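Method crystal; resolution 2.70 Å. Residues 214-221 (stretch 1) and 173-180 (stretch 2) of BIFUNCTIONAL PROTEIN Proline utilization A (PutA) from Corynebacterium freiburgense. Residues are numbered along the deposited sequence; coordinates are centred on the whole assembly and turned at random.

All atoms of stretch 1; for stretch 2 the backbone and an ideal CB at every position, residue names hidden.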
# COMPACT_ATOMS: atom_id res chain seq x y z
N ARG A 214 31.69 4.97 -5.18
CA ARG A 214 33.14 5.17 -5.11
C ARG A 214 33.74 5.74 -6.40
O ARG A 214 34.56 6.66 -6.30
CB ARG A 214 33.83 3.85 -4.73
CG ARG A 214 33.69 3.45 -3.27
CD ARG A 214 34.39 2.14 -2.99
NE ARG A 214 34.04 1.61 -1.68
CZ ARG A 214 33.27 0.54 -1.50
NH1 ARG A 214 32.82 -0.12 -2.56
NH2 ARG A 214 32.96 0.12 -0.28
N PRO A 215 33.38 5.30 -7.60
CA PRO A 215 33.91 5.98 -8.79
C PRO A 215 33.61 7.47 -8.79
O PRO A 215 34.44 8.26 -9.26
CB PRO A 215 33.23 5.28 -9.97
CG PRO A 215 32.60 4.06 -9.42
CD PRO A 215 32.70 4.03 -7.94
N LEU A 216 32.45 7.87 -8.27
CA LEU A 216 32.10 9.29 -8.25
C LEU A 216 32.98 10.08 -7.28
O LEU A 216 33.38 11.21 -7.57
CB LEU A 216 30.63 9.47 -7.87
CG LEU A 216 30.30 10.95 -7.69
CD1 LEU A 216 30.20 11.61 -9.05
CD2 LEU A 216 29.07 11.18 -6.84
N TYR A 217 33.26 9.51 -6.10
CA TYR A 217 34.08 10.22 -5.12
C TYR A 217 35.54 10.23 -5.53
O TYR A 217 36.26 11.20 -5.25
CB TYR A 217 33.90 9.58 -3.74
CG TYR A 217 32.58 9.92 -3.06
CD1 TYR A 217 31.40 9.24 -3.39
CD2 TYR A 217 32.52 10.90 -2.08
CE1 TYR A 217 30.21 9.54 -2.77
CE2 TYR A 217 31.34 11.21 -1.46
CZ TYR A 217 30.18 10.52 -1.81
OH TYR A 217 28.99 10.83 -1.18
N ARG A 218 36.00 9.20 -6.22
CA ARG A 218 37.35 9.21 -6.77
C ARG A 218 37.52 10.37 -7.72
O ARG A 218 38.62 10.96 -7.80
CB ARG A 218 37.62 7.90 -7.49
CG ARG A 218 37.90 6.80 -6.56
CD ARG A 218 38.00 5.53 -7.27
NE ARG A 218 37.88 4.47 -6.30
CZ ARG A 218 37.39 3.28 -6.59
NH1 ARG A 218 37.00 3.04 -7.83
NH2 ARG A 218 37.28 2.34 -5.65
N LEU A 219 36.48 10.66 -8.52
CA LEU A 219 36.57 11.78 -9.45
C LEU A 219 36.80 13.10 -8.73
O LEU A 219 37.51 13.97 -9.25
CB LEU A 219 35.32 11.89 -10.30
CG LEU A 219 35.09 10.84 -11.38
CD1 LEU A 219 33.90 11.31 -12.18
CD2 LEU A 219 36.28 10.63 -12.29
N ALA A 220 36.29 13.23 -7.50
CA ALA A 220 36.54 14.41 -6.69
C ALA A 220 37.94 14.42 -6.07
O ALA A 220 38.41 15.48 -5.67
CB ALA A 220 35.50 14.53 -5.58
N LEU A 221 38.59 13.25 -5.96
CA LEU A 221 39.97 13.19 -5.51
C LEU A 221 40.97 13.46 -6.63
O LEU A 221 42.13 13.76 -6.33
CB LEU A 221 40.28 11.81 -4.91
CG LEU A 221 39.61 11.27 -3.66
CD1 LEU A 221 40.06 9.83 -3.41
CD2 LEU A 221 39.92 12.15 -2.45
N UNK A 173 25.94 10.27 -15.32
CA UNK A 173 25.84 11.64 -15.82
C UNK A 173 26.31 12.66 -14.79
O UNK A 173 26.86 13.71 -15.16
CB UNK A 173 24.40 11.95 -16.23
N UNK A 174 26.09 12.38 -13.49
CA UNK A 174 26.65 13.20 -12.43
C UNK A 174 28.17 13.09 -12.41
O UNK A 174 28.87 14.09 -12.22
CB UNK A 174 26.07 12.79 -11.07
N UNK A 175 28.68 11.88 -12.65
CA UNK A 175 30.11 11.68 -12.78
C UNK A 175 30.67 12.53 -13.90
O UNK A 175 31.76 13.11 -13.76
CB UNK A 175 30.43 10.20 -13.02
N UNK A 176 29.94 12.65 -15.02
CA UNK A 176 30.45 13.47 -16.12
C UNK A 176 30.56 14.94 -15.74
O UNK A 176 31.53 15.61 -16.13
CB UNK A 176 29.55 13.32 -17.35
N UNK A 177 29.60 15.46 -14.97
CA UNK A 177 29.66 16.86 -14.54
C UNK A 177 30.83 17.10 -13.59
O UNK A 177 31.46 18.17 -13.64
CB UNK A 177 28.35 17.26 -13.86
N UNK A 178 31.14 16.13 -12.72
CA UNK A 178 32.30 16.24 -11.84
C UNK A 178 33.62 16.16 -12.60
O UNK A 178 34.67 16.52 -12.06
CB UNK A 178 32.25 15.14 -10.78
N UNK A 179 33.60 15.69 -13.86
CA UNK A 179 34.73 15.84 -14.76
C UNK A 179 34.83 17.23 -15.36
O UNK A 179 35.84 17.53 -16.00
CB UNK A 179 34.64 14.80 -15.88
N UNK A 180 33.80 18.06 -15.23
CA UNK A 180 33.87 19.42 -15.77
C UNK A 180 34.60 20.32 -14.78
O UNK A 180 34.16 20.45 -13.63
CB UNK A 180 32.47 19.97 -16.07

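The two helices run nearly parallel, at 5° between their directions, with axes 9.4 Å apart at closest approach. Stretch 1 offers mainly P215, L216, L219 and A220, an apolar surface.

Position 173 has helical angles, -73/-33. No atom of stretch 1 lies within 5.5 Å of its ideal CB. Stretch 1 therefore places no demand here, and many helix-compatible residues would fit. The deposited residue is R173. Its side chain is extended and makes no contact with stretch 1.

At position 174 the CB points sideways. The ideal CB is 4.8 Å from L216 CD1. A small or medium side chain with a methyl to offer would suit: alanine, valine, threonine or isoleucine. It is T174, chi1 m. CG2 lies 4.0 Å from L216 CD1, while OG1 is hydrogen-bonded elsewhere in the structure.

The CA atoms of 175 and L216 are 5.5 Å apart. The CB points sideways, with the ideal CB 3.7 Å from L219 CD1 and 4.2 Å from L216 CD1. P215 lies further along the same side. A flexible apolar chain such as methionine, leucine or isoleucine would suit; the visible atoms do not choose among them. The residue is M175. Its chi angles, m, t and p, bring its end nearer to stretch 1. CG packs 3.6 Å from L216 CD1, and CE reaches to 3.6 Å from P215 CB. L219 CD1 sits 3.8 Å from M175 CB and only 3.2 Å from M175 O, a tight contact between methyl and backbone. That same carbonyl accepts a hydrogen bond from the N of 179.

At position 176 the CB points away and finds nothing of stretch 1 within 5.5 Å. A polar or charged residue would be as acceptable as any other. It is E176, whose role within the stretch appears at 179.

Position 177 points sideways, again beyond 5.5 Å of stretch 1, which leaves its character undecided. It is L177, whose side chain does not touch stretch 1.

Position 178 points toward stretch 1. Its ideal CB is 4.4 Å from both L216 CD1 and L219 CD1, and A220 adds a methyl beyond. No charge or side-chain donor is on offer, so a branched apolar residue is the natural expectation: leucine, isoleucine or valine, with methionine possible. It is L178. Its chi1 of -149° lies between wells. CD2 packs 3.6 Å from L216 CD1, 4.2 Å from L219 CB and 4.2 Å from A220 CB. L178 CD2 also lies 3.4 Å from L216 O.

Position 179 points sideways, its ideal CB 5.1 Å from L219 CD1. A long chain with an aliphatic stem and a polar end would suit, among others. It is K179. CG lies 4.1 Å from L219 CD1, and NZ forms a salt bridge with E176 OE2 at 3.2 Å.

Position 180 leaves helical geometry, with psi 120°, and is out of reach, so many residues would do. It is N180; its N bonds to L177 O at 2.8 Å.

Stretch 2, residues 173-180: RTMELLKN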
# COMPACT_ATOMS: atom_id res chain seq x y z
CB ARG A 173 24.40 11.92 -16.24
CG ARG A 173 23.94 11.16 -17.46
CD ARG A 173 22.50 11.47 -17.84
NE ARG A 173 22.12 10.67 -19.01
CZ ARG A 173 20.88 10.33 -19.33
NH1 ARG A 173 19.87 10.73 -18.58
NH2 ARG A 173 20.66 9.59 -20.41
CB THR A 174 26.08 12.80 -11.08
OG1 THR A 174 24.69 13.14 -11.04
CG2 THR A 174 26.82 13.54 -9.94
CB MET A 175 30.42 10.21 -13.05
CG MET A 175 30.22 9.30 -11.85
SD MET A 175 30.50 7.56 -12.24
CE MET A 175 32.24 7.50 -12.61
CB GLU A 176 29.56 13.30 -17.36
CG GLU A 176 29.65 11.91 -18.01
CD GLU A 176 31.08 11.50 -18.39
OE1 GLU A 176 31.88 12.36 -18.82
OE2 GLU A 176 31.37 10.28 -18.25
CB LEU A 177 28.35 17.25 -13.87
CG LEU A 177 27.07 17.31 -14.69
CD1 LEU A 177 25.93 17.00 -13.74
CD2 LEU A 177 26.86 18.65 -15.33
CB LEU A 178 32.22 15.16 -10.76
CG LEU A 178 32.81 15.48 -9.40
CD1 LEU A 178 32.25 16.78 -8.90
CD2 LEU A 178 32.48 14.36 -8.44
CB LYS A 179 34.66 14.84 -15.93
CG LYS A 179 34.92 13.39 -15.58
CD LYS A 179 34.47 12.48 -16.73
CE LYS A 179 35.18 11.14 -16.72
NZ LYS A 179 34.57 10.23 -17.72
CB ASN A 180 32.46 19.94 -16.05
CG ASN A 180 32.45 21.32 -16.69
OD1 ASN A 180 33.45 22.03 -16.71
ND2 ASN A 180 31.31 21.69 -17.23
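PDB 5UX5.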